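Local coordinates for penicillin-binding protein 1A (Mycobacterium tuberculosis, PDB 5CRF), which polymerises and cross-links peptidoglycan in the cell wall, the piece described here including its penicillin-sensitive transpeptidase domain, at residues S98-A103 and E145-S150. Sequence-based numbering, arbitrary orientation.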
loop_
_atom_site.group_PDB
_atom_site.type_symbol
_atom_site.label_atom_id
_atom_site.label_comp_id
_atom_site.label_asym_id
_atom_site.label_seq_id
_atom_site.Cartn_x
_atom_site.Cartn_y
_atom_site.Cartn_z
ATOM N N SER A 98 -6.104 -5.451 1.762
ATOM C CA SER A 98 -5.502 -4.122 1.873
ATOM C C SER A 98 -6.181 -3.049 1.016
ATOM O O SER A 98 -5.946 -1.863 1.274
ATOM C CB SER A 98 -4.030 -4.129 1.540
ATOM O OG SER A 98 -3.750 -4.485 0.198
ATOM N N PHE A 99 -6.976 -3.441 0.012
ATOM C CA PHE A 99 -7.524 -2.439 -0.901
ATOM C C PHE A 99 -8.653 -1.609 -0.268
ATOM O O PHE A 99 -8.954 -0.553 -0.741
ATOM C CB PHE A 99 -8.058 -3.065 -2.173
ATOM C CG PHE A 99 -7.880 -2.190 -3.378
ATOM C CD1 PHE A 99 -6.611 -1.857 -3.837
ATOM C CD2 PHE A 99 -8.982 -1.669 -4.054
ATOM C CE1 PHE A 99 -6.438 -1.025 -4.959
ATOM C CE2 PHE A 99 -8.822 -0.856 -5.142
ATOM C CZ PHE A 99 -7.548 -0.526 -5.585
ATOM N N LYS A 100 -9.285 -2.127 0.782
ATOM C CA LYS A 100 -10.513 -1.500 1.294
ATOM C C LYS A 100 -10.253 -0.132 1.935
ATOM O O LYS A 100 -11.194 0.617 2.142
ATOM C CB LYS A 100 -11.271 -2.438 2.224
ATOM C CG LYS A 100 -10.524 -2.886 3.435
ATOM C CD LYS A 100 -11.453 -3.760 4.279
ATOM C CE LYS A 100 -10.745 -4.454 5.392
ATOM N NZ LYS A 100 -10.292 -5.729 4.771
ATOM N N VAL A 101 -8.991 0.220 2.141
ATOM C CA VAL A 101 -8.611 1.581 2.528
ATOM C C VAL A 101 -9.222 2.604 1.528
ATOM O O VAL A 101 -9.616 3.718 1.927
ATOM C CB VAL A 101 -7.078 1.701 2.656
ATOM C CG1 VAL A 101 -6.638 3.116 2.799
ATOM C CG2 VAL A 101 -6.561 0.903 3.859
ATOM N N PHE A 102 -9.304 2.243 0.240
ATOM C CA PHE A 102 -9.876 3.166 -0.758
ATOM C C PHE A 102 -11.372 3.297 -0.648
ATOM O O PHE A 102 -11.918 4.310 -0.994
ATOM C CB PHE A 102 -9.366 2.804 -2.167
ATOM C CG PHE A 102 -7.863 2.819 -2.230
ATOM C CD1 PHE A 102 -7.162 3.993 -1.934
ATOM C CD2 PHE A 102 -7.162 1.667 -2.513
ATOM C CE1 PHE A 102 -5.773 3.972 -1.872
ATOM C CE2 PHE A 102 -5.761 1.652 -2.485
ATOM C CZ PHE A 102 -5.080 2.815 -2.212
ATOM N N ALA A 103 -12.037 2.270 -0.110
ATOM C CA ALA A 103 -13.448 2.364 0.145
ATOM C C ALA A 103 -13.698 3.294 1.354
ATOM O O ALA A 103 -14.686 4.033 1.375
ATOM C CB ALA A 103 -14.081 0.988 0.419
ATOM N N GLU A 145 -13.138 0.435 13.347
ATOM C CA GLU A 145 -12.904 -0.853 13.974
ATOM C C GLU A 145 -12.870 -1.928 12.881
ATOM O O GLU A 145 -12.050 -2.867 12.890
ATOM C CB GLU A 145 -13.948 -1.129 15.068
ATOM C CG GLU A 145 -13.854 -0.174 16.293
ATOM C CD GLU A 145 -12.481 -0.139 16.980
ATOM O OE1 GLU A 145 -11.853 -1.236 17.163
ATOM O OE2 GLU A 145 -11.998 0.984 17.324
ATOM N N ALA A 146 -13.778 -1.797 11.926
ATOM C CA ALA A 146 -13.846 -2.737 10.795
ATOM C C ALA A 146 -12.589 -2.719 9.977
ATOM O O ALA A 146 -12.120 -3.821 9.504
ATOM C CB ALA A 146 -15.086 -2.487 9.925
ATOM N N LEU A 147 -11.977 -1.532 9.813
ATOM C CA LEU A 147 -10.711 -1.504 9.091
ATOM C C LEU A 147 -9.615 -2.248 9.849
ATOM O O LEU A 147 -8.875 -3.026 9.247
ATOM C CB LEU A 147 -10.226 -0.090 8.802
ATOM C CG LEU A 147 -9.106 -0.002 7.755
ATOM C CD1 LEU A 147 -9.577 -0.214 6.314
ATOM C CD2 LEU A 147 -8.462 1.387 7.872
ATOM N N LYS A 148 -9.456 -1.939 11.136
ATOM C CA LYS A 148 -8.461 -2.598 11.971
ATOM C C LYS A 148 -8.599 -4.142 11.969
ATOM O O LYS A 148 -7.578 -4.859 11.881
ATOM C CB LYS A 148 -8.573 -2.074 13.392
ATOM C CG LYS A 148 -7.610 -2.711 14.361
ATOM C CD LYS A 148 -7.697 -2.018 15.732
ATOM C CE LYS A 148 -8.990 -2.263 16.413
ATOM N NZ LYS A 148 -8.856 -1.553 17.728
HETATM N N MSE A 149 -9.842 -4.617 12.075
HETATM C CA MSE A 149 -10.136 -6.050 12.107
HETATM C C MSE A 149 -10.185 -6.668 10.710
HETATM O O MSE A 149 -10.453 -7.887 10.581
HETATM C CB MSE A 149 -11.468 -6.259 12.878
HETATM C CG MSE A 149 -11.219 -5.964 14.352
HETATM SE SE MSE A 149 -12.954 -6.237 15.294
HETATM C CE MSE A 149 -12.919 -8.184 15.208
ATOM N N SER A 150 -9.987 -5.877 9.669
ATOM C CA SER A 150 -9.965 -6.328 8.277
ATOM C C SER A 150 -11.304 -6.960 7.823
ATOM O O SER A 150 -11.357 -8.052 7.183
ATOM C CB SER A 150 -8.716 -7.212 7.999
ATOM O OG SER A 150 -8.342 -6.950 6.663
#
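Lys100 and Ser150 meet in the active site of the transpeptidase domain, a member of the beta-lactamase clan: Lys100 is the lysine of the SxxK motif that begins with Ser97, by similarity the serine that forms the acyl-ester intermediate, and Ser150 is the serine of the SxN motif that ends at Asn152. Lys100 NZ donates a hydrogen bond to Ser150 OG over 3.0 Å. The methylene next to it also touches the serine backbone, Lys100 CE lying 3.5 Å from Ser150 CA. Nearer the base of the lysine chain, Leu147 CD1 sits 4.0 Å from Lys100 CG, the two side chains running past each other in opposite directions, and also 4.0 Å from Val101 CG2. The lysine chain runs extended through chi2 and chi3 and bends at chi4 (-89°), which brings NZ to the serine hydroxyl. Further hydrogen bonds from NZ reach Asn152 OD1 and Ser97 O, while Ser150 OG is also bonded to Lys291 NZ, so NZ has three such partners and OG at least two. Tyr155 of helix 152-161 touches Lys100 and Leu147. Ser150 sits in a Schellman motif at the end of helix 143-148: its phi is positive (61°), and its N bonds back to Leu147 O at 3.1 Å.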